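Local atomic coordinates of putative aliphatic sulfonates-binding protein (Escherichia coli, PDB entry 2X26), a protein that serves as the putative periplasmic substrate-binding component of an ABC-type transport system for aliphatic sulfonates. Residues I97-V100 / A101-K104; S116-L119 / L120-L124; G128-F131 / T132-Q135; E211-A214 / L215-S218; P252-A255 / E256-A259. All coordinates share one frame; numbering follows the deposited sequence.

Contact 1. Residues I97-V100 / A101-K104; sequences IKTV and ADLK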
loop_
_atom_site.group_PDB
_atom_site.type_symbol
_atom_site.label_atom_id
_atom_site.label_comp_id
_atom_site.label_asym_id
_atom_site.label_seq_id
_atom_site.Cartn_x
_atom_site.Cartn_y
_atom_site.Cartn_z
ATOM N N ILE A 97 19.921 19.486 14.207
ATOM C CA ILE A 97 18.986 18.416 14.627
ATOM C C ILE A 97 19.608 17.026 14.368
ATOM O O ILE A 97 19.811 16.614 13.202
ATOM C CB ILE A 97 17.620 18.564 13.884
ATOM C CG1 ILE A 97 17.043 19.978 14.057
ATOM C CG2 ILE A 97 16.620 17.526 14.339
ATOM C CD1 ILE A 97 15.980 20.328 12.945
ATOM N N LYS A 98 19.902 16.297 15.456
ATOM C CA LYS A 98 20.595 15.017 15.334
ATOM C C LYS A 98 19.710 13.845 15.729
ATOM O O LYS A 98 19.970 12.708 15.321
ATOM C CB LYS A 98 21.910 15.017 16.130
ATOM C CG LYS A 98 22.908 13.919 15.702
ATOM C CD LYS A 98 24.372 14.443 15.681
ATOM C CE LYS A 98 25.349 13.287 15.429
ATOM N NZ LYS A 98 26.649 13.524 16.105
ATOM N N THR A 99 18.650 14.119 16.495
ATOM C CA THR A 99 17.726 13.063 16.934
ATOM C C THR A 99 16.299 13.533 16.781
ATOM O O THR A 99 16.047 14.716 16.627
ATOM C CB THR A 99 17.920 12.730 18.431
ATOM O OG1 THR A 99 17.642 13.903 19.196
ATOM C CG2 THR A 99 19.321 12.212 18.703
ATOM N N VAL A 100 15.339 12.625 16.879
ATOM C CA VAL A 100 13.928 13.055 16.794
ATOM C C VAL A 100 13.545 14.010 17.937
ATOM O O VAL A 100 12.767 14.941 17.784
ATOM C CB VAL A 100 13.001 11.815 16.820
ATOM C CG1 VAL A 100 11.579 12.269 16.962
ATOM C CG2 VAL A 100 13.190 11.039 15.514
ATOM N N ALA A 101 14.107 13.746 19.096
ATOM C CA ALA A 101 13.949 14.650 20.226
ATOM C C ALA A 101 14.335 16.082 19.877
ATOM O O ALA A 101 13.727 17.017 20.393
ATOM C CB ALA A 101 14.751 14.138 21.411
ATOM N N ASP A 102 15.323 16.258 19.005
ATOM C CA ASP A 102 15.750 17.605 18.658
ATOM C C ASP A 102 14.716 18.374 17.838
ATOM O O ASP A 102 14.838 19.589 17.683
ATOM C CB ASP A 102 17.076 17.616 17.923
ATOM C CG ASP A 102 18.215 17.186 18.778
ATOM O OD1 ASP A 102 18.116 17.296 20.034
ATOM O OD2 ASP A 102 19.213 16.711 18.190
ATOM N N LEU A 103 13.689 17.690 17.343
ATOM C CA LEU A 103 12.607 18.393 16.640
ATOM C C LEU A 103 11.716 19.252 17.532
ATOM O O LEU A 103 10.962 20.059 17.027
ATOM C CB LEU A 103 11.727 17.431 15.859
ATOM C CG LEU A 103 12.435 16.713 14.709
ATOM C CD1 LEU A 103 11.589 15.613 14.252
ATOM C CD2 LEU A 103 12.692 17.618 13.561
ATOM N N LYS A 104 11.768 19.051 18.846
ATOM C CA LYS A 104 10.958 19.869 19.777
ATOM C C LYS A 104 11.012 21.343 19.388
ATOM O O LYS A 104 12.093 21.888 19.243
ATOM C CB LYS A 104 11.467 19.718 21.222
ATOM C CG LYS A 104 10.511 20.318 22.257
ATOM C CD LYS A 104 10.741 19.753 23.658
ATOM C CE LYS A 104 9.752 20.367 24.658
ATOM N NZ LYS A 104 9.991 19.909 26.102
HETATM O O HOH W 1 19.232 15.207 21.125
#
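Between Thr99 and Asp102 the backbone tightens into a short 3-10 turn, in which Asp102 N bonds to Thr99 O at 2.9 Å and Leu103 N to Val100 O at the same distance. The Asp102 carboxylate folds back over the start of this turn, where OD2 accepts two backbone N-H groups. Lys98 N lies 2.8 Å from Asp102 OD2 on its anti lone pair, in a nearly straight bond (162°), whereas Thr99 N approaches the same oxygen from above the carboxylate plane at 3.1 Å. In return Asp102 N bonds to Thr99 OG1 at 3.3 Å, a reciprocal pattern resembling a capping box, though this Thr99 OG1 half is weak. A water joins the two side chains, bonding to Thr99 OG1 and donating to Asp102 OD1 at 2.6 Å. Replacing Asp102 by an alanine would probably leave the N-H groups of Lys98 and Thr99 without their shared acceptor and set the turn's entry free to shift. On the inner side, Ile97 CG2 rests on Asp102 CB at 3.6 Å and on Leu103 CD2 at 4.0 Å. Ile97 and Leu103 both pack on Leu175 of strand 172-177, while Val100 reaches Lys176 of that strand and Ala127 just beyond helix 115-126.

Contact 2. Residues S116-L119 / L120-L124; sequences SHNL and LLRAL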
loop_
_atom_site.group_PDB
_atom_site.type_symbol
_atom_site.label_atom_id
_atom_site.label_comp_id
_atom_site.label_asym_id
_atom_site.label_seq_id
_atom_site.Cartn_x
_atom_site.Cartn_y
_atom_site.Cartn_z
ATOM N N SER A 116 3.102 9.358 6.538
ATOM C CA SER A 116 4.078 10.213 7.240
ATOM C C SER A 116 3.520 10.787 8.571
ATOM O O SER A 116 4.278 10.953 9.525
ATOM C CB SER A 116 4.597 11.366 6.368
ATOM O OG SER A 116 5.290 10.822 5.243
ATOM N N HIS A 117 2.209 11.097 8.605
ATOM C CA HIS A 117 1.536 11.561 9.843
ATOM C C HIS A 117 1.661 10.419 10.866
ATOM O O HIS A 117 1.980 10.674 12.036
ATOM C CB HIS A 117 0.060 11.918 9.499
ATOM C CG HIS A 117 -0.713 12.615 10.589
ATOM N ND1 HIS A 117 -1.749 13.493 10.315
ATOM C CD2 HIS A 117 -0.666 12.500 11.941
ATOM C CE1 HIS A 117 -2.284 13.906 11.455
ATOM N NE2 HIS A 117 -1.633 13.330 12.456
ATOM N N ASN A 118 1.462 9.166 10.436
ATOM C CA ASN A 118 1.531 8.030 11.352
ATOM C C ASN A 118 2.974 7.885 11.853
ATOM O O ASN A 118 3.212 7.724 13.061
ATOM C CB ASN A 118 1.039 6.748 10.638
ATOM C CG ASN A 118 1.100 5.532 11.492
ATOM O OD1 ASN A 118 0.475 5.470 12.565
ATOM N ND2 ASN A 118 1.811 4.503 11.015
ATOM N N LEU A 119 3.937 7.965 10.930
ATOM C CA LEU A 119 5.361 7.778 11.296
ATOM C C LEU A 119 5.731 8.846 12.296
ATOM O O LEU A 119 6.360 8.557 13.312
ATOM C CB LEU A 119 6.301 7.927 10.077
ATOM C CG LEU A 119 7.813 7.896 10.414
ATOM C CD1 LEU A 119 8.243 6.542 10.230
ATOM C CD2 LEU A 119 8.579 8.716 9.460
ATOM N N LEU A 120 5.292 10.072 12.032
ATOM C CA LEU A 120 5.680 11.201 12.876
ATOM C C LEU A 120 5.078 11.120 14.260
ATOM O O LEU A 120 5.805 11.353 15.247
ATOM C CB LEU A 120 5.359 12.554 12.226
ATOM C CG LEU A 120 5.852 13.766 13.003
ATOM C CD1 LEU A 120 7.411 13.821 13.168
ATOM C CD2 LEU A 120 5.312 15.054 12.338
ATOM N N LEU A 121 3.779 10.798 14.374
ATOM C CA LEU A 121 3.168 10.577 15.714
ATOM C C LEU A 121 3.956 9.535 16.507
ATOM O O LEU A 121 4.235 9.750 17.686
ATOM C CB LEU A 121 1.718 10.081 15.612
ATOM C CG LEU A 121 0.645 11.132 15.283
ATOM C CD1 LEU A 121 -0.665 10.413 15.039
ATOM C CD2 LEU A 121 0.493 12.044 16.480
ATOM N N ARG A 122 4.305 8.412 15.856
ATOM C CA ARG A 122 5.035 7.330 16.535
ATOM C C ARG A 122 6.474 7.658 16.886
ATOM O O ARG A 122 6.925 7.337 17.992
ATOM C CB ARG A 122 5.001 6.068 15.703
ATOM C CG ARG A 122 3.610 5.453 15.649
ATOM C CD ARG A 122 3.599 4.444 14.559
ATOM N NE ARG A 122 2.229 4.073 14.260
ATOM C CZ ARG A 122 1.610 3.025 14.788
ATOM N NH1 ARG A 122 2.248 2.213 15.649
ATOM N NH2 ARG A 122 0.355 2.795 14.430
ATOM N N ALA A 123 7.176 8.317 15.965
ATOM C CA ALA A 123 8.548 8.759 16.221
ATOM C C ALA A 123 8.595 9.760 17.379
ATOM O O ALA A 123 9.481 9.677 18.254
ATOM C CB ALA A 123 9.152 9.395 14.950
ATOM N N LEU A 124 7.688 10.745 17.348
ATOM C CA LEU A 124 7.661 11.748 18.408
ATOM C C LEU A 124 7.360 11.094 19.742
ATOM O O LEU A 124 7.980 11.428 20.774
ATOM C CB LEU A 124 6.634 12.845 18.104
ATOM C CG LEU A 124 6.945 13.772 16.923
ATOM C CD1 LEU A 124 5.780 14.752 16.762
ATOM C CD2 LEU A 124 8.230 14.549 17.214
#
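Asn118 and Arg122 stand one turn apart on the same helix, and their side chains are joined through a single acceptor. Asn118 OD1 receives Arg122 NE at 2.8 Å in a nearly straight bond (167°) and Arg122 NH2 at 3.3 Å, so one edge of the guanidinium faces the oxygen, which lies in its plane. The amide is turned steeply against that plane, by 72°: NE comes from above the carbonyl plane of Asn118, NH2 within it on a lone pair. The Asn118 amide reaches along the helix flank toward the extended arginine chain because its CG stands opposite the backbone N (chi1 179°). The backbone groups are satisfied by regular i to i+4 bonds, among them Leu120 N to Ser116 O at 2.8 Å and Leu121 N to His117 O at 3.0 Å. His117 ND1 accepts from Gly113 N, while CD2 of the same ring meets Leu121 CD1 at 3.7 Å. Within the unit formed by strand 107-110, helix 115-126 and strand 135-138, one flank of this helix places Leu119, Leu120 and Ala123 on Ile89 of strand 87-92, and another sets Asn118 and Leu121 against Leu267 of helix 255-270.

Contact 3. Residues G128-F131 / T132-Q135; sequences GLKF and TDIQ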
loop_
_atom_site.group_PDB
_atom_site.type_symbol
_atom_site.label_atom_id
_atom_site.label_comp_id
_atom_site.label_asym_id
_atom_site.label_seq_id
_atom_site.Cartn_x
_atom_site.Cartn_y
_atom_site.Cartn_z
ATOM N N GLY A 128 9.245 11.043 23.566
ATOM C CA GLY A 128 8.485 11.639 24.674
ATOM C C GLY A 128 7.850 12.949 24.256
ATOM O O GLY A 128 7.768 13.865 25.080
ATOM N N LEU A 129 7.409 13.035 22.992
ATOM C CA LEU A 129 6.806 14.259 22.454
ATOM C C LEU A 129 5.433 14.024 21.846
ATOM O O LEU A 129 5.094 12.891 21.478
ATOM C CB LEU A 129 7.725 14.917 21.425
ATOM C CG LEU A 129 9.147 15.307 21.874
ATOM C CD1 LEU A 129 9.974 15.779 20.677
ATOM C CD2 LEU A 129 9.154 16.401 22.973
ATOM N N LYS A 130 4.640 15.095 21.757
ATOM C CA LYS A 130 3.351 15.040 21.071
ATOM C C LYS A 130 3.314 16.121 19.964
ATOM O O LYS A 130 4.240 16.925 19.862
ATOM C CB LYS A 130 2.230 15.285 22.091
ATOM C CG LYS A 130 1.956 14.137 23.090
ATOM C CD LYS A 130 0.723 14.493 23.933
ATOM C CE LYS A 130 0.233 13.298 24.765
ATOM N NZ LYS A 130 1.057 12.981 25.996
ATOM N N PHE A 131 2.255 16.158 19.153
ATOM C CA PHE A 131 2.145 17.199 18.116
ATOM C C PHE A 131 2.105 18.608 18.687
ATOM O O PHE A 131 2.367 19.585 17.970
ATOM C CB PHE A 131 0.904 16.997 17.235
ATOM C CG PHE A 131 1.147 16.129 16.042
ATOM C CD1 PHE A 131 2.203 15.222 16.009
ATOM C CD2 PHE A 131 0.302 16.212 14.948
ATOM C CE1 PHE A 131 2.404 14.399 14.863
ATOM C CE2 PHE A 131 0.476 15.412 13.856
ATOM C CZ PHE A 131 1.536 14.519 13.795
ATOM N N THR A 132 1.739 18.722 19.963
ATOM C CA THR A 132 1.685 20.045 20.601
ATOM C C THR A 132 3.096 20.485 20.977
ATOM O O THR A 132 3.292 21.601 21.437
ATOM C CB THR A 132 0.712 20.101 21.817
ATOM O OG1 THR A 132 0.935 19.000 22.702
ATOM C CG2 THR A 132 -0.728 20.099 21.357
ATOM N N ASP A 133 4.082 19.605 20.763
ATOM C CA ASP A 133 5.474 19.896 21.140
ATOM C C ASP A 133 6.286 20.365 19.917
ATOM O O ASP A 133 7.424 20.792 20.064
ATOM C CB ASP A 133 6.142 18.690 21.810
ATOM C CG ASP A 133 5.544 18.367 23.190
ATOM O OD1 ASP A 133 5.483 19.269 24.081
ATOM O OD2 ASP A 133 5.149 17.193 23.405
ATOM N N ILE A 134 5.699 20.260 18.720
ATOM C CA ILE A 134 6.288 20.839 17.494
ATOM C C ILE A 134 5.263 21.749 16.798
ATOM O O ILE A 134 4.173 21.988 17.328
ATOM C CB ILE A 134 6.740 19.755 16.470
ATOM C CG1 ILE A 134 5.538 18.977 15.960
ATOM C CG2 ILE A 134 7.719 18.752 17.144
ATOM C CD1 ILE A 134 5.797 18.119 14.715
ATOM N N GLN A 135 5.613 22.238 15.618
ATOM C CA GLN A 135 4.679 22.980 14.777
ATOM C C GLN A 135 4.314 22.155 13.529
ATOM O O GLN A 135 5.032 22.221 12.514
ATOM C CB GLN A 135 5.296 24.330 14.389
ATOM C CG GLN A 135 5.329 25.354 15.529
ATOM C CD GLN A 135 5.164 26.801 15.054
ATOM O OE1 GLN A 135 6.093 27.411 14.517
ATOM N NE2 GLN A 135 3.974 27.358 15.266
#
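Lys130 N donates to Asp133 OD2 at 2.7 Å, the shortest polar bond between the two segments, and meets the anti lone pair of that oxygen nearly in line with the N-H (158°). The aspartate is itself fixed at its backbone, because Asp133 N returns a bond to Lys130 O at 2.8 Å, from above the carbonyl plane. The two residues thus hold each other by a main-chain bond and a side-chain bond. Asp133 CG lies beside its own backbone N (chi1 -68°), which folds the carboxylate back across the turn rather than out along the chain. Leu129 packs against it: Leu129 CD2 touches Asp133 CB at 4.0 Å, and Leu129 CA lies 3.5 Å from Asp133 OD2. The charged ends of Lys130 and Asp133 do not meet, NZ standing 6.4 Å from OD2, so the backbone N-H and not the ammonium group engages the carboxylate. One residue further on, Ile134 N makes a weak bond to Phe131 O at 3.5 Å, and Ile134 CG1 lies 3.8 Å from that same carbonyl oxygen. The Phe131 ring turns inward to pack on Leu120, Leu121 and Leu124 of helix 115-126 and also meets the rings of His117 and Phe110. Backbone angles and bonding fit a type I beta turn over 130-133, overlapped by a second, weakly bonded turn. They follow directly on the Schellman motif at Gly128 and complete the helix-to-strand connection of a beta-alpha-beta unit.

Contact 4. Residues E211-A214 / L215-S218; sequences EADA and LTRS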
loop_
_atom_site.group_PDB
_atom_site.type_symbol
_atom_site.label_atom_id
_atom_site.label_comp_id
_atom_site.label_asym_id
_atom_site.label_seq_id
_atom_site.Cartn_x
_atom_site.Cartn_y
_atom_site.Cartn_z
ATOM N N GLU A 211 5.049 -12.898 -7.652
ATOM C CA GLU A 211 6.020 -13.326 -8.692
ATOM C C GLU A 211 6.502 -12.118 -9.505
ATOM O O GLU A 211 7.676 -12.007 -9.878
ATOM C CB GLU A 211 5.408 -14.321 -9.674
ATOM C CG GLU A 211 5.081 -15.667 -9.106
ATOM C CD GLU A 211 4.398 -16.544 -10.144
ATOM O OE1 GLU A 211 4.932 -16.676 -11.277
ATOM O OE2 GLU A 211 3.304 -17.067 -9.854
ATOM N N ALA A 212 5.568 -11.235 -9.812
ATOM C CA ALA A 212 5.888 -10.057 -10.590
ATOM C C ALA A 212 6.796 -9.118 -9.807
ATOM O O ALA A 212 7.764 -8.581 -10.380
ATOM C CB ALA A 212 4.575 -9.312 -11.037
ATOM N N ASP A 213 6.557 -8.952 -8.501
ATOM C CA ASP A 213 7.416 -8.097 -7.677
ATOM C C ASP A 213 8.850 -8.661 -7.685
ATOM O O ASP A 213 9.805 -7.886 -7.794
ATOM C CB ASP A 213 6.866 -7.997 -6.241
ATOM C CG ASP A 213 7.480 -6.850 -5.446
ATOM O OD1 ASP A 213 8.730 -6.773 -5.329
ATOM O OD2 ASP A 213 6.726 -6.054 -4.874
ATOM N N ALA A 214 8.979 -9.979 -7.691
ATOM C CA ALA A 214 10.317 -10.623 -7.676
ATOM C C ALA A 214 11.165 -10.315 -8.933
ATOM O O ALA A 214 12.420 -10.433 -8.914
ATOM C CB ALA A 214 10.164 -12.054 -7.523
ATOM N N LEU A 215 10.487 -9.954 -10.024
ATOM C CA LEU A 215 11.196 -9.516 -11.232
ATOM C C LEU A 215 12.054 -8.314 -10.951
ATOM O O LEU A 215 13.037 -8.109 -11.663
ATOM C CB LEU A 215 10.216 -9.223 -12.395
ATOM C CG LEU A 215 9.369 -10.435 -12.822
ATOM C CD1 LEU A 215 8.335 -9.997 -13.870
ATOM C CD2 LEU A 215 10.198 -11.631 -13.356
ATOM N N THR A 216 11.690 -7.477 -9.958
ATOM C CA THR A 216 12.532 -6.326 -9.630
ATOM C C THR A 216 13.902 -6.774 -9.120
ATOM O O THR A 216 14.853 -5.988 -9.161
ATOM C CB THR A 216 11.921 -5.345 -8.590
ATOM O OG1 THR A 216 11.803 -5.999 -7.320
ATOM C CG2 THR A 216 10.579 -4.817 -9.071
ATOM N N ARG A 217 14.019 -8.019 -8.638
ATOM C CA ARG A 217 15.335 -8.554 -8.255
ATOM C C ARG A 217 15.950 -9.394 -9.367
ATOM O O ARG A 217 17.151 -9.275 -9.673
ATOM C CB ARG A 217 15.258 -9.369 -6.959
ATOM C CG ARG A 217 16.604 -9.904 -6.494
ATOM C CD ARG A 217 16.463 -10.781 -5.256
ATOM N NE ARG A 217 17.761 -11.166 -4.698
ATOM C CZ ARG A 217 17.936 -11.511 -3.424
ATOM N NH1 ARG A 217 16.899 -11.504 -2.593
ATOM N NH2 ARG A 217 19.138 -11.853 -2.972
ATOM N N SER A 218 15.155 -10.257 -9.998
ATOM C CA SER A 218 15.745 -11.192 -10.991
ATOM C C SER A 218 16.000 -10.531 -12.342
ATOM O O SER A 218 16.883 -10.954 -13.073
ATOM C CB SER A 218 14.874 -12.443 -11.162
ATOM O OG SER A 218 13.590 -12.032 -11.644
#
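The flat Asp213 carboxylate turns one oxygen toward Thr216 and the other to an outside partner: the Asp213 and Thr216 side chains cross at a slant, OD1 3.7 Å from OG1, while OD2 forms a salt bridge with Arg245. Thr216 donates twice to Asp213 O, through OG1 at 2.8 Å, close to the line of the C=O bond, and through its backbone N at 2.9 Å from above the carbonyl plane. Thr216 OG1 sits between its backbone N and carbonyl carbon (chi1 66°), a position that points the hydroxyl back at the preceding turn. A valine in place of Thr216 would probably leave Asp213 O with one donor fewer just at the kink, where the N-H groups of Thr216 and Arg217 bond three residues back. The next carbonyl also accepts twice: Arg217 N approaches Ala214 O from above its plane, and the regular bond resumes with Ser218 N, in that plane at 2.9 Å. Leu215, just before the kink, already bonds chiefly to Ala212 O, its N at 3.1 Å, and keeps only a weak bond to Glu211 O. This end of helix 199-218 packs on helix 14-21, with Ala212 on Ala19 and with Leu215 and Thr216 on Leu18, while Glu211 bridges to Arg28.

Contact 5. Residues P252-A255 / E256-A259; sequences PVNA and EVAA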
loop_
_atom_site.group_PDB
_atom_site.type_symbol
_atom_site.label_atom_id
_atom_site.label_comp_id
_atom_site.label_asym_id
_atom_site.label_seq_id
_atom_site.Cartn_x
_atom_site.Cartn_y
_atom_site.Cartn_z
ATOM N N PRO A 252 -1.658 -14.225 3.437
ATOM C CA PRO A 252 -2.852 -13.957 4.228
ATOM C C PRO A 252 -2.464 -13.131 5.433
ATOM O O PRO A 252 -1.329 -13.242 5.923
ATOM C CB PRO A 252 -3.299 -15.359 4.688
ATOM C CG PRO A 252 -2.581 -16.322 3.806
ATOM C CD PRO A 252 -1.313 -15.661 3.370
ATOM N N VAL A 253 -3.378 -12.276 5.874
ATOM C CA VAL A 253 -3.174 -11.424 7.014
ATOM C C VAL A 253 -3.252 -12.244 8.295
ATOM O O VAL A 253 -4.302 -12.796 8.624
ATOM C CB VAL A 253 -4.236 -10.307 7.034
ATOM C CG1 VAL A 253 -3.886 -9.253 8.097
ATOM C CG2 VAL A 253 -4.279 -9.610 5.648
ATOM N N ASN A 254 -2.144 -12.327 9.018
ATOM C CA ASN A 254 -2.100 -13.121 10.257
ATOM C C ASN A 254 -2.517 -12.319 11.504
ATOM O O ASN A 254 -2.795 -11.116 11.409
ATOM C CB ASN A 254 -0.733 -13.808 10.406
ATOM C CG ASN A 254 0.407 -12.853 10.759
ATOM O OD1 ASN A 254 0.194 -11.749 11.264
ATOM N ND2 ASN A 254 1.649 -13.317 10.543
ATOM N N ALA A 255 -2.579 -12.986 12.653
ATOM C CA ALA A 255 -3.001 -12.357 13.919
ATOM C C ALA A 255 -2.113 -11.192 14.347
ATOM O O ALA A 255 -2.609 -10.193 14.892
ATOM C CB ALA A 255 -2.989 -13.419 15.035
ATOM N N GLU A 256 -0.806 -11.351 14.127
ATOM C CA GLU A 256 0.185 -10.329 14.468
ATOM C C GLU A 256 -0.033 -9.045 13.648
ATOM O O GLU A 256 -0.044 -7.915 14.184
ATOM C CB GLU A 256 1.612 -10.866 14.263
ATOM C CG GLU A 256 2.689 -9.891 14.661
ATOM C CD GLU A 256 4.114 -10.422 14.494
ATOM O OE1 GLU A 256 4.338 -11.646 14.646
ATOM O OE2 GLU A 256 5.009 -9.589 14.226
ATOM N N VAL A 257 -0.218 -9.214 12.357
ATOM C CA VAL A 257 -0.399 -8.037 11.481
ATOM C C VAL A 257 -1.727 -7.368 11.860
ATOM O O VAL A 257 -1.842 -6.135 11.946
ATOM C CB VAL A 257 -0.352 -8.442 10.002
ATOM C CG1 VAL A 257 -0.747 -7.271 9.134
ATOM C CG2 VAL A 257 1.089 -8.919 9.624
ATOM N N ALA A 258 -2.748 -8.194 12.112
ATOM C CA ALA A 258 -4.042 -7.639 12.488
ATOM C C ALA A 258 -3.923 -6.752 13.706
ATOM O O ALA A 258 -4.551 -5.701 13.748
ATOM C CB ALA A 258 -5.041 -8.759 12.798
ATOM N N ALA A 259 -3.190 -7.231 14.722
ATOM C CA ALA A 259 -2.984 -6.488 15.948
ATOM C C ALA A 259 -2.250 -5.191 15.684
ATOM O O ALA A 259 -2.564 -4.165 16.320
ATOM C CB ALA A 259 -2.225 -7.340 16.991
#
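Asn254 OD1 accepts Val257 N at 2.8 Å, a nearly straight bond (165°) that arrives almost end-on to the side-chain carbonyl. This makes Asn254 the N-cap of the helix, its oxygen supplying an acceptor to an N-H of the first turn that has no preceding turn to bond to. With CG placed between the backbone N and the carbonyl carbon (chi1 72°), the amide bends round toward the helix start. The main chain of the same residue begins the regular pattern: Ala258 N bonds to Asn254 O at 3.0 Å, and Ala259 N to Ala255 O at the same length. Asn254 thereby serves the helix with both its oxygens. Val257 CG2 and Glu256 CB also lie close to the capping oxygen, each 3.4 Å from Asn254 OD1. Further out, Val253 CG1 touches Val257 CG1 at 3.9 Å, Val253, just before the helix, crossing Val257 of its first turn at about a right angle. Both valines lean on strand 74-80, Val253 against Tyr76 and Val257 against Val79, while Val253 and Ala258 share Ile284 of a later loop as helix 255-270 sets out.

All five contacts are local and follow one another in series, none nesting in or crossing another. Contact 1 closes a turn between strands 87-92 and 107-110; contact 2 lies along helix 115-126, and contact 3 turns the chain from that helix into strand 135-138. These three touch: Val100 packs on Leu124, Lys104 on Leu129, and a probable hydrogen bond ties Leu129 N to Leu124 O, so they form one continuous cluster against the sheet that holds those strands. Contact 4 marks the kinked end of helix 199-218, on the opposite side of the chain's centre from contacts 2 and 3. Contact 5 opens helix 255-270, which begins against strand 74-80 of the other sheet and further along packs on the helix of contact 2.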